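Local coordinates for glycoside Hydrolase (PDB 5T99), which probably removes terminal galactose units from agarose-derived oligosaccharides as a family 2 glycoside hydrolase of a gut Bacteroides, and binds d-galacto-isofagomine in its active-site pocket, at residues 92-101 and 136-144; 648-659 and 670-679. All blocks are in the same frame, centred on the assembly; numbering follows the deposited sequence.

Contact 1: residues 92-101 and 136-144. With EDO (1,2-ethanediol), chain M.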
loop_
_atom_site.group_PDB
_atom_site.type_symbol
_atom_site.label_atom_id
_atom_site.label_comp_id
_atom_site.label_asym_id
_atom_site.label_seq_id
_atom_site.Cartn_x
_atom_site.Cartn_y
_atom_site.Cartn_z
ATOM N N PHE A 92 -30.657 -1.719 -12.517
ATOM C CA PHE A 92 -31.174 -0.775 -11.521
ATOM C C PHE A 92 -32.267 0.126 -12.087
ATOM O O PHE A 92 -32.220 0.509 -13.257
ATOM C CB PHE A 92 -30.026 0.082 -10.931
ATOM C CG PHE A 92 -29.289 0.927 -11.948
ATOM C CD1 PHE A 92 -29.606 2.270 -12.124
ATOM C CD2 PHE A 92 -28.287 0.374 -12.744
ATOM C CE1 PHE A 92 -28.938 3.042 -13.066
ATOM C CE2 PHE A 92 -27.612 1.143 -13.684
ATOM C CZ PHE A 92 -27.933 2.481 -13.841
ATOM N N ILE A 93 -33.242 0.460 -11.237
ATOM C CA ILE A 93 -34.298 1.415 -11.583
ATOM C C ILE A 93 -33.707 2.826 -11.573
ATOM O O ILE A 93 -32.971 3.192 -10.655
ATOM C CB ILE A 93 -35.485 1.383 -10.580
ATOM C CG1 ILE A 93 -36.165 0.006 -10.537
ATOM C CG2 ILE A 93 -36.520 2.467 -10.910
ATOM C CD1 ILE A 93 -36.978 -0.333 -11.769
ATOM N N GLY A 94 -34.037 3.611 -12.588
ATOM C CA GLY A 94 -33.773 5.040 -12.559
ATOM C C GLY A 94 -34.607 5.720 -11.491
ATOM O O GLY A 94 -35.793 5.992 -11.684
ATOM N N ASP A 95 -33.981 5.977 -10.352
ATOM C CA ASP A 95 -34.632 6.648 -9.232
ATOM C C ASP A 95 -35.235 7.987 -9.666
ATOM O O ASP A 95 -34.648 8.726 -10.484
ATOM C CB ASP A 95 -33.624 6.860 -8.105
ATOM C CG ASP A 95 -34.261 6.878 -6.751
ATOM O OD1 ASP A 95 -35.178 7.700 -6.516
ATOM O OD2 ASP A 95 -33.809 6.074 -5.911
ATOM N N ALA A 96 -36.415 8.283 -9.119
ATOM C CA ALA A 96 -37.163 9.504 -9.461
ATOM C C ALA A 96 -36.388 10.776 -9.107
ATOM O O ALA A 96 -36.471 11.769 -9.819
ATOM C CB ALA A 96 -38.531 9.502 -8.777
ATOM N N GLN A 97 -35.622 10.724 -8.018
ATOM C CA GLN A 97 -34.739 11.830 -7.617
ATOM C C GLN A 97 -33.593 12.127 -8.585
ATOM O O GLN A 97 -32.991 13.191 -8.478
ATOM C CB GLN A 97 -34.146 11.566 -6.234
ATOM C CG GLN A 97 -35.164 11.642 -5.105
ATOM C CD GLN A 97 -34.607 11.135 -3.786
ATOM O OE1 GLN A 97 -34.589 11.861 -2.791
ATOM N NE2 GLN A 97 -34.136 9.884 -3.775
ATOM N N TRP A 98 -33.274 11.203 -9.498
ATOM C CA TRP A 98 -32.253 11.439 -10.523
ATOM C C TRP A 98 -32.796 12.122 -11.789
ATOM O O TRP A 98 -32.036 12.385 -12.716
ATOM C CB TRP A 98 -31.556 10.133 -10.935
ATOM C CG TRP A 98 -31.081 9.258 -9.826
ATOM C CD1 TRP A 98 -30.895 9.600 -8.519
ATOM C CD2 TRP A 98 -30.705 7.885 -9.939
ATOM N NE1 TRP A 98 -30.437 8.513 -7.807
ATOM C CE2 TRP A 98 -30.303 7.452 -8.660
ATOM C CE3 TRP A 98 -30.661 6.978 -11.004
ATOM C CZ2 TRP A 98 -29.886 6.150 -8.410
ATOM C CZ3 TRP A 98 -30.223 5.686 -10.757
ATOM C CH2 TRP A 98 -29.850 5.283 -9.467
ATOM N N LYS A 99 -34.103 12.375 -11.845
ATOM C CA LYS A 99 -34.727 13.083 -12.977
ATOM C C LYS A 99 -34.086 14.463 -13.170
ATOM O O LYS A 99 -33.967 15.226 -12.210
ATOM C CB LYS A 99 -36.242 13.208 -12.732
ATOM C CG LYS A 99 -37.059 13.927 -13.803
ATOM C CD LYS A 99 -37.024 13.213 -15.144
ATOM C CE LYS A 99 -37.871 13.936 -16.184
ATOM N NZ LYS A 99 -39.323 13.954 -15.839
ATOM N N ASP A 100 -33.635 14.742 -14.394
ATOM C CA ASP A 100 -33.003 16.030 -14.773
ATOM C C ASP A 100 -31.678 16.360 -14.059
ATOM O O ASP A 100 -31.197 17.495 -14.140
ATOM C CB ASP A 100 -34.003 17.204 -14.646
ATOM C CG ASP A 100 -35.182 17.080 -15.617
ATOM O OD1 ASP A 100 -34.929 16.925 -16.836
ATOM O OD2 ASP A 100 -36.349 17.147 -15.160
ATOM N N LYS A 101 -31.087 15.353 -13.407
ATOM C CA LYS A 101 -29.798 15.462 -12.744
ATOM C C LYS A 101 -28.704 15.000 -13.679
ATOM O O LYS A 101 -28.959 14.252 -14.623
ATOM C CB LYS A 101 -29.766 14.591 -11.481
ATOM C CG LYS A 101 -30.257 15.230 -10.187
ATOM C CD LYS A 101 -31.246 16.371 -10.370
ATOM C CE LYS A 101 -31.889 16.762 -9.054
ATOM N NZ LYS A 101 -32.626 18.042 -9.233
ATOM N N ASP A 136 -20.288 9.256 -17.987
ATOM C CA ASP A 136 -21.482 10.081 -17.829
ATOM C C ASP A 136 -22.658 9.330 -18.446
ATOM O O ASP A 136 -22.720 9.157 -19.666
ATOM C CB ASP A 136 -21.278 11.449 -18.489
ATOM C CG ASP A 136 -22.344 12.454 -18.098
ATOM O OD1 ASP A 136 -23.494 12.049 -17.848
ATOM O OD2 ASP A 136 -22.045 13.664 -18.051
ATOM N N ILE A 137 -23.587 8.888 -17.601
ATOM C CA ILE A 137 -24.783 8.157 -18.065
ATOM C C ILE A 137 -26.065 9.009 -18.195
ATOM O O ILE A 137 -27.139 8.459 -18.457
ATOM C CB ILE A 137 -25.059 6.895 -17.209
ATOM C CG1 ILE A 137 -25.534 7.242 -15.795
ATOM C CG2 ILE A 137 -23.824 6.020 -17.157
ATOM C CD1 ILE A 137 -26.212 6.087 -15.086
ATOM N N THR A 138 -25.940 10.329 -18.048
ATOM C CA THR A 138 -27.076 11.251 -18.052
ATOM C C THR A 138 -28.000 11.120 -19.267
ATOM O O THR A 138 -29.218 11.110 -19.116
ATOM C CB THR A 138 -26.588 12.713 -17.982
ATOM O OG1 THR A 138 -25.668 12.859 -16.896
ATOM C CG2 THR A 138 -27.763 13.698 -17.793
ATOM N N LYS A 139 -27.424 11.050 -20.463
ATOM C CA LYS A 139 -28.222 11.035 -21.702
ATOM C C LYS A 139 -28.967 9.716 -21.947
ATOM O O LYS A 139 -29.997 9.717 -22.611
ATOM C CB LYS A 139 -27.346 11.371 -22.915
ATOM C CG LYS A 139 -26.860 12.802 -22.899
ATOM C CD LYS A 139 -25.865 13.087 -24.009
ATOM C CE LYS A 139 -25.318 14.506 -23.888
ATOM N NZ LYS A 139 -24.752 14.985 -25.183
ATOM N N TYR A 140 -28.456 8.616 -21.395
ATOM C CA TYR A 140 -29.010 7.285 -21.617
ATOM C C TYR A 140 -29.843 6.748 -20.449
ATOM O O TYR A 140 -30.464 5.689 -20.573
ATOM C CB TYR A 140 -27.870 6.325 -21.920
ATOM C CG TYR A 140 -26.914 6.878 -22.953
ATOM C CD1 TYR A 140 -27.336 7.104 -24.272
ATOM C CD2 TYR A 140 -25.599 7.208 -22.614
ATOM C CE1 TYR A 140 -26.467 7.621 -25.225
ATOM C CE2 TYR A 140 -24.725 7.726 -23.559
ATOM C CZ TYR A 140 -25.162 7.931 -24.858
ATOM O OH TYR A 140 -24.298 8.445 -25.791
ATOM N N LEU A 141 -29.866 7.472 -19.328
ATOM C CA LEU A 141 -30.559 7.016 -18.121
ATOM C C LEU A 141 -32.064 7.058 -18.317
ATOM O O LEU A 141 -32.593 8.048 -18.792
ATOM C CB LEU A 141 -30.183 7.895 -16.924
ATOM C CG LEU A 141 -30.747 7.546 -15.542
ATOM C CD1 LEU A 141 -30.298 6.169 -15.095
ATOM C CD2 LEU A 141 -30.320 8.597 -14.532
ATOM N N LYS A 142 -32.732 5.976 -17.931
ATOM C CA LYS A 142 -34.178 5.841 -18.062
ATOM C C LYS A 142 -34.817 5.928 -16.683
ATOM O O LYS A 142 -34.627 5.043 -15.849
ATOM C CB LYS A 142 -34.521 4.498 -18.706
ATOM C CG LYS A 142 -33.866 4.262 -20.057
ATOM C CD LYS A 142 -34.280 2.912 -20.642
ATOM C CE LYS A 142 -33.579 2.648 -21.972
ATOM N NZ LYS A 142 -34.558 2.336 -23.056
ATOM N N ILE A 143 -35.575 6.991 -16.449
ATOM C CA ILE A 143 -36.193 7.236 -15.147
ATOM C C ILE A 143 -37.435 6.353 -15.008
ATOM O O ILE A 143 -38.259 6.294 -15.920
ATOM C CB ILE A 143 -36.611 8.724 -14.976
ATOM C CG1 ILE A 143 -35.415 9.679 -15.170
ATOM C CG2 ILE A 143 -37.256 8.946 -13.612
ATOM C CD1 ILE A 143 -34.248 9.442 -14.229
ATOM N N GLY A 144 -37.556 5.656 -13.879
ATOM C CA GLY A 144 -38.697 4.787 -13.614
ATOM C C GLY A 144 -38.749 3.478 -14.396
ATOM O O GLY A 144 -39.724 2.744 -14.276
HETATM C C1 EDO M . -32.348 11.737 -16.225
HETATM O O1 EDO M . -33.531 12.549 -16.262
HETATM C C2 EDO M . -31.149 12.416 -16.880
HETATM O O2 EDO M . -31.018 13.795 -16.496
#
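Leu141 bridges the rings of Phe92 and Trp98, and Ile137 borders Phe92. CD1 of Ile137 sits at the edge of the Phe92 ring, near its plane and 4.2 Å from CZ. Leu141 reaches both rings, crossing each side chain at about a right angle: its CD1 lies 4.0 Å from Phe92 CE1 and its CD2 3.9 Å from Trp98 CE3. One face of the Trp98 indole is topped by CB of Asp95, which lies over the ring centre, and CD1 of Phe92 meets the indole at its edge. Phe92 holds its CG between backbone N and carbonyl carbon (chi1 61°), which swings the ring in toward Leu141.

The contact lies within the family 2 sugar-binding region, where the turn after strand 86-93 packs against the loop from strand 133-136 to strand 146-153. Strands 86-93 and 146-153 are neighbours in a six-stranded antiparallel sheet, and strand 133-136 is an edge strand of a four-stranded one, so the contact joins the two sheets. Leu149 and Ile118 extend the apolar layer around Phe92, and Leu174 and Val176 continue it beside Trp98.

Farther out, Gly144 N donates to Gly94 O at 2.8 Å (168° at the hydrogen), and Gly94 CA comes 3.4 Å from Lys142 O in a CA-H...O contact. Ile143 lies across Lys99, and its CD1 is 3.6 Å from C1 of an ethanediol, probably a crystallisation additive. The diol bonds two backbone groups of the 98-101 turn, accepting from Asp100 N through O1 and donating through O2 to Lys101 O, and touches Ile143 through carbon.

The chemistry is thus mainly that of fitted hydrocarbon, with one direct hydrogen bond, Gly144 N to Gly94 O, joining the two backbones.

Contact 2: residues 648-659 and 670-679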
loop_
_atom_site.group_PDB
_atom_site.type_symbol
_atom_site.label_atom_id
_atom_site.label_comp_id
_atom_site.label_asym_id
_atom_site.label_seq_id
_atom_site.Cartn_x
_atom_site.Cartn_y
_atom_site.Cartn_z
ATOM N N GLY A 648 28.970 -14.763 27.001
ATOM C CA GLY A 648 29.730 -13.552 26.687
ATOM C C GLY A 648 28.883 -12.356 26.275
ATOM O O GLY A 648 27.810 -12.496 25.690
ATOM N N LYS A 649 29.376 -11.175 26.624
ATOM C CA LYS A 649 28.831 -9.905 26.164
ATOM C C LYS A 649 29.276 -9.682 24.724
ATOM O O LYS A 649 30.333 -10.164 24.315
ATOM C CB LYS A 649 29.355 -8.748 27.032
ATOM C CG LYS A 649 28.602 -8.519 28.343
ATOM C CD LYS A 649 29.417 -7.802 29.429
ATOM C CE LYS A 649 30.406 -6.762 28.891
ATOM N NZ LYS A 649 30.955 -5.896 29.972
ATOM N N ARG A 650 28.462 -8.954 23.964
ATOM C CA ARG A 650 28.884 -8.406 22.676
ATOM C C ARG A 650 28.361 -6.981 22.478
ATOM O O ARG A 650 27.152 -6.732 22.524
ATOM C CB ARG A 650 28.479 -9.337 21.535
ATOM C CG ARG A 650 29.609 -10.272 21.110
ATOM C CD ARG A 650 29.107 -11.672 20.908
ATOM N NE ARG A 650 30.167 -12.680 20.762
ATOM C CZ ARG A 650 30.884 -13.194 21.765
ATOM N NH1 ARG A 650 31.782 -14.130 21.508
ATOM N NH2 ARG A 650 30.729 -12.779 23.019
ATOM N N VAL A 651 29.297 -6.052 22.279
ATOM C CA VAL A 651 28.985 -4.629 22.171
ATOM C C VAL A 651 28.730 -4.297 20.699
ATOM O O VAL A 651 29.535 -4.646 19.833
ATOM C CB VAL A 651 30.138 -3.778 22.737
ATOM C CG1 VAL A 651 29.839 -2.283 22.610
ATOM C CG2 VAL A 651 30.412 -4.161 24.188
ATOM N N LYS A 652 27.607 -3.637 20.419
ATOM C CA LYS A 652 27.275 -3.243 19.045
ATOM C C LYS A 652 28.234 -2.155 18.568
ATOM O O LYS A 652 28.506 -1.210 19.304
ATOM C CB LYS A 652 25.836 -2.752 18.946
ATOM C CG LYS A 652 25.314 -2.752 17.528
ATOM C CD LYS A 652 23.831 -2.458 17.497
ATOM C CE LYS A 652 23.316 -2.359 16.079
ATOM N NZ LYS A 652 21.921 -1.861 16.099
ATOM N N GLY A 653 28.756 -2.311 17.350
ATOM C CA GLY A 653 29.778 -1.395 16.809
ATOM C C GLY A 653 31.212 -1.773 17.136
ATOM O O GLY A 653 32.133 -1.060 16.766
ATOM N N ARG A 654 31.394 -2.901 17.814
ATOM C CA ARG A 654 32.701 -3.322 18.320
ATOM C C ARG A 654 32.924 -4.804 18.018
ATOM O O ARG A 654 33.896 -5.165 17.365
ATOM C CB ARG A 654 32.768 -3.035 19.813
ATOM C CG ARG A 654 34.129 -3.219 20.464
ATOM C CD ARG A 654 34.138 -2.540 21.832
ATOM N NE ARG A 654 34.977 -3.212 22.829
ATOM C CZ ARG A 654 34.706 -4.384 23.422
ATOM N NH1 ARG A 654 33.616 -5.093 23.117
ATOM N NH2 ARG A 654 35.555 -4.870 24.324
ATOM N N ASP A 655 32.007 -5.646 18.472
ATOM C CA ASP A 655 32.005 -7.062 18.139
ATOM C C ASP A 655 31.163 -7.285 16.876
ATOM O O ASP A 655 29.939 -7.455 16.923
ATOM C CB ASP A 655 31.509 -7.869 19.335
ATOM C CG ASP A 655 32.367 -7.643 20.575
ATOM O OD1 ASP A 655 33.583 -7.918 20.503
ATOM O OD2 ASP A 655 31.845 -7.166 21.604
ATOM N N LEU A 656 31.863 -7.280 15.745
ATOM C CA LEU A 656 31.258 -7.258 14.423
ATOM C C LEU A 656 30.926 -8.672 14.013
ATOM O O LEU A 656 31.548 -9.612 14.502
ATOM C CB LEU A 656 32.220 -6.616 13.420
ATOM C CG LEU A 656 32.767 -5.240 13.836
ATOM C CD1 LEU A 656 33.815 -4.737 12.848
ATOM C CD2 LEU A 656 31.632 -4.233 14.013
ATOM N N THR A 657 29.929 -8.821 13.145
ATOM C CA THR A 657 29.521 -10.124 12.620
ATOM C C THR A 657 29.879 -10.189 11.140
ATOM O O THR A 657 29.435 -9.346 10.353
ATOM C CB THR A 657 28.007 -10.354 12.780
ATOM O OG1 THR A 657 27.638 -10.215 14.160
ATOM C CG2 THR A 657 27.601 -11.743 12.271
ATOM N N GLU A 658 30.679 -11.184 10.769
ATOM C CA GLU A 658 31.070 -11.399 9.378
ATOM C C GLU A 658 29.912 -12.037 8.615
ATOM O O GLU A 658 29.364 -13.046 9.055
ATOM C CB GLU A 658 32.308 -12.300 9.309
ATOM C CG GLU A 658 32.821 -12.583 7.902
ATOM C CD GLU A 658 34.237 -13.142 7.893
ATOM O OE1 GLU A 658 34.477 -14.205 8.510
ATOM O OE2 GLU A 658 35.111 -12.514 7.263
ATOM N N ILE A 659 29.547 -11.453 7.477
ATOM C CA ILE A 659 28.489 -12.007 6.628
ATOM C C ILE A 659 28.960 -12.142 5.172
ATOM O O ILE A 659 29.725 -11.303 4.683
ATOM C CB ILE A 659 27.184 -11.184 6.728
ATOM C CG1 ILE A 659 27.412 -9.699 6.413
ATOM C CG2 ILE A 659 26.582 -11.318 8.120
ATOM C CD1 ILE A 659 26.123 -8.921 6.219
ATOM N N THR A 670 33.452 -10.955 1.858
ATOM C CA THR A 670 32.697 -10.837 3.112
ATOM C C THR A 670 32.664 -9.407 3.660
ATOM O O THR A 670 33.536 -8.588 3.350
ATOM C CB THR A 670 33.291 -11.744 4.205
ATOM O OG1 THR A 670 34.662 -11.390 4.436
ATOM C CG2 THR A 670 33.183 -13.216 3.799
ATOM N N PHE A 671 31.658 -9.137 4.493
ATOM C CA PHE A 671 31.467 -7.830 5.133
ATOM C C PHE A 671 31.439 -7.978 6.670
ATOM O O PHE A 671 30.721 -8.840 7.206
ATOM C CB PHE A 671 30.169 -7.186 4.603
ATOM C CG PHE A 671 29.855 -5.844 5.213
ATOM C CD1 PHE A 671 30.673 -4.745 4.963
ATOM C CD2 PHE A 671 28.741 -5.677 6.040
ATOM C CE1 PHE A 671 30.393 -3.511 5.529
ATOM C CE2 PHE A 671 28.456 -4.442 6.607
ATOM C CZ PHE A 671 29.285 -3.358 6.353
ATOM N N GLN A 672 32.238 -7.159 7.362
ATOM C CA GLN A 672 32.184 -7.063 8.824
ATOM C C GLN A 672 31.065 -6.092 9.239
ATOM O O GLN A 672 31.253 -4.874 9.209
ATOM C CB GLN A 672 33.531 -6.594 9.408
ATOM C CG GLN A 672 34.753 -7.450 9.068
ATOM C CD GLN A 672 34.594 -8.926 9.409
ATOM O OE1 GLN A 672 34.683 -9.787 8.533
ATOM N NE2 GLN A 672 34.348 -9.225 10.678
ATOM N N SER A 673 29.910 -6.636 9.629
ATOM C CA SER A 673 28.720 -5.828 9.934
ATOM C C SER A 673 28.624 -5.412 11.403
ATOM O O SER A 673 28.678 -6.248 12.307
ATOM C CB SER A 673 27.446 -6.577 9.533
ATOM O OG SER A 673 26.295 -5.837 9.891
ATOM N N LYS A 674 28.449 -4.117 11.637
ATOM C CA LYS A 674 28.177 -3.618 12.986
ATOM C C LYS A 674 26.695 -3.696 13.366
ATOM O O LYS A 674 26.330 -3.246 14.442
ATOM C CB LYS A 674 28.695 -2.184 13.164
ATOM C CG LYS A 674 27.983 -1.076 12.387
ATOM C CD LYS A 674 28.588 0.269 12.776
ATOM C CE LYS A 674 28.128 1.423 11.888
ATOM N NZ LYS A 674 29.088 2.574 11.918
ATOM N N TYR A 675 25.855 -4.274 12.513
ATOM C CA TYR A 675 24.409 -4.241 12.703
ATOM C C TYR A 675 23.828 -5.546 13.258
ATOM O O TYR A 675 22.622 -5.632 13.470
ATOM C CB TYR A 675 23.740 -3.863 11.370
ATOM C CG TYR A 675 24.310 -2.578 10.809
ATOM C CD1 TYR A 675 23.937 -1.341 11.341
ATOM C CD2 TYR A 675 25.252 -2.596 9.780
ATOM C CE1 TYR A 675 24.474 -0.160 10.846
ATOM C CE2 TYR A 675 25.796 -1.422 9.279
ATOM C CZ TYR A 675 25.408 -0.206 9.808
ATOM O OH TYR A 675 25.950 0.964 9.310
ATOM N N ARG A 676 24.685 -6.550 13.467
ATOM C CA ARG A 676 24.314 -7.813 14.095
ATOM C C ARG A 676 25.335 -8.167 15.179
ATOM O O ARG A 676 26.510 -7.829 15.057
ATOM C CB ARG A 676 24.283 -8.943 13.070
ATOM C CG ARG A 676 23.699 -8.554 11.736
ATOM C CD ARG A 676 23.550 -9.756 10.835
ATOM N NE ARG A 676 23.100 -9.356 9.508
ATOM C CZ ARG A 676 22.541 -10.169 8.619
ATOM N NH1 ARG A 676 22.306 -11.451 8.905
ATOM N NH2 ARG A 676 22.191 -9.689 7.430
ATOM N N LEU A 677 24.856 -8.823 16.239
ATOM C CA LEU A 677 25.695 -9.386 17.298
ATOM C C LEU A 677 25.616 -10.890 17.150
ATOM O O LEU A 677 24.544 -11.413 16.863
ATOM C CB LEU A 677 25.186 -8.983 18.684
ATOM C CG LEU A 677 25.118 -7.500 19.034
ATOM C CD1 LEU A 677 24.546 -7.331 20.426
ATOM C CD2 LEU A 677 26.482 -6.842 18.945
ATOM N N SER A 678 26.732 -11.590 17.335
ATOM C CA SER A 678 26.768 -13.023 17.020
ATOM C C SER A 678 27.568 -13.882 18.001
ATOM O O SER A 678 28.589 -13.462 18.546
ATOM C CB SER A 678 27.302 -13.241 15.598
ATOM O OG SER A 678 28.513 -12.539 15.415
ATOM N N TRP A 679 27.074 -15.101 18.187
ATOM C CA TRP A 679 27.715 -16.126 18.998
ATOM C C TRP A 679 27.738 -17.416 18.190
ATOM O O TRP A 679 26.832 -17.653 17.381
ATOM C CB TRP A 679 26.907 -16.367 20.281
ATOM C CG TRP A 679 26.958 -15.265 21.302
ATOM C CD1 TRP A 679 27.719 -15.234 22.433
ATOM C CD2 TRP A 679 26.186 -14.057 21.307
ATOM N NE1 TRP A 679 27.482 -14.076 23.134
ATOM C CE2 TRP A 679 26.542 -13.338 22.468
ATOM C CE3 TRP A 679 25.231 -13.511 20.440
ATOM C CZ2 TRP A 679 25.981 -12.096 22.784
ATOM C CZ3 TRP A 679 24.673 -12.281 20.752
ATOM C CH2 TRP A 679 25.045 -11.584 21.917
HETATM O O HOH W 1 20.903 -4.922 15.376
HETATM O O HOH W 2 28.378 -5.140 16.193
HETATM O O HOH W 3 28.855 -9.831 17.745
#
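Thr657 and Ser673 pair within a beta hairpin, strands 657-660 and 670-673, with Thr657 N bonded to Ser673 O at 3.0 Å and Ser673 N returning to Thr657 O. Ile659 and Phe671 form the next hydrogen-bonded pair, their side chains lying side by side on the same face as those of Thr657 and Ser673.

The Thr657 hydroxyl is the middle link of a relay. Thr657 OG1 accepts from Ser678 OG and donates to Arg676 O at 2.8 Å, well above the carbonyl plane. A chi1 of -56° sets OG1 beside the backbone N, where it can meet the 676-678 backbone. Water 3 adds a second link, accepting from Ser678 N and donating to Asp655 O at 2.7 Å. Leu677 packs on the 650-652 backbone, its CD1 3.4 Å from Arg650 O and its CD2 against Lys652. Beyond it, Arg650 lays its guanidinium on the Trp679 indole with planes 25° apart, CZ 4.1 Å from the centroid of the five-membered ring. Its CD covers the same ring, and Trp679 NE1 donates in the ring plane to Gly648 O at 3.0 Å.

In the next shell, the hairpin and the turn after it are docked on helix 534-543 and the loop before it. Arg676 is tied by a salt bridge to Asp535 and by hydrogen bonds to Tyr523 O and Asp524 O, while Ile659 CG2 lies over one guanidinium face. The Phe671 and Tyr675 rings meet His539 and Phe538 edge to face. Ser673 OG accepts from Tyr675 N, an ST turn, and also bonds Asp535 OD1.

How the contacts relate
Contacts 1 and 2 follow one another along the chain without touching: their centres are 70 Å apart, their nearest atoms about 53 Å, and they lie on opposite sides of the chain's centre. Contact 1 belongs to the sugar-binding region, contact 2 to the DUF4982 region. Neither contributes a residue to the galacto-isofagomine pocket, which is built mainly from barrel residues such as Glu417 and Glu494. Of the other pocket residues, Arg161 falls in the same sugar-binding region as contact 1, and Trp530 lies just before helix 534-543, the helix against which contact 2 packs.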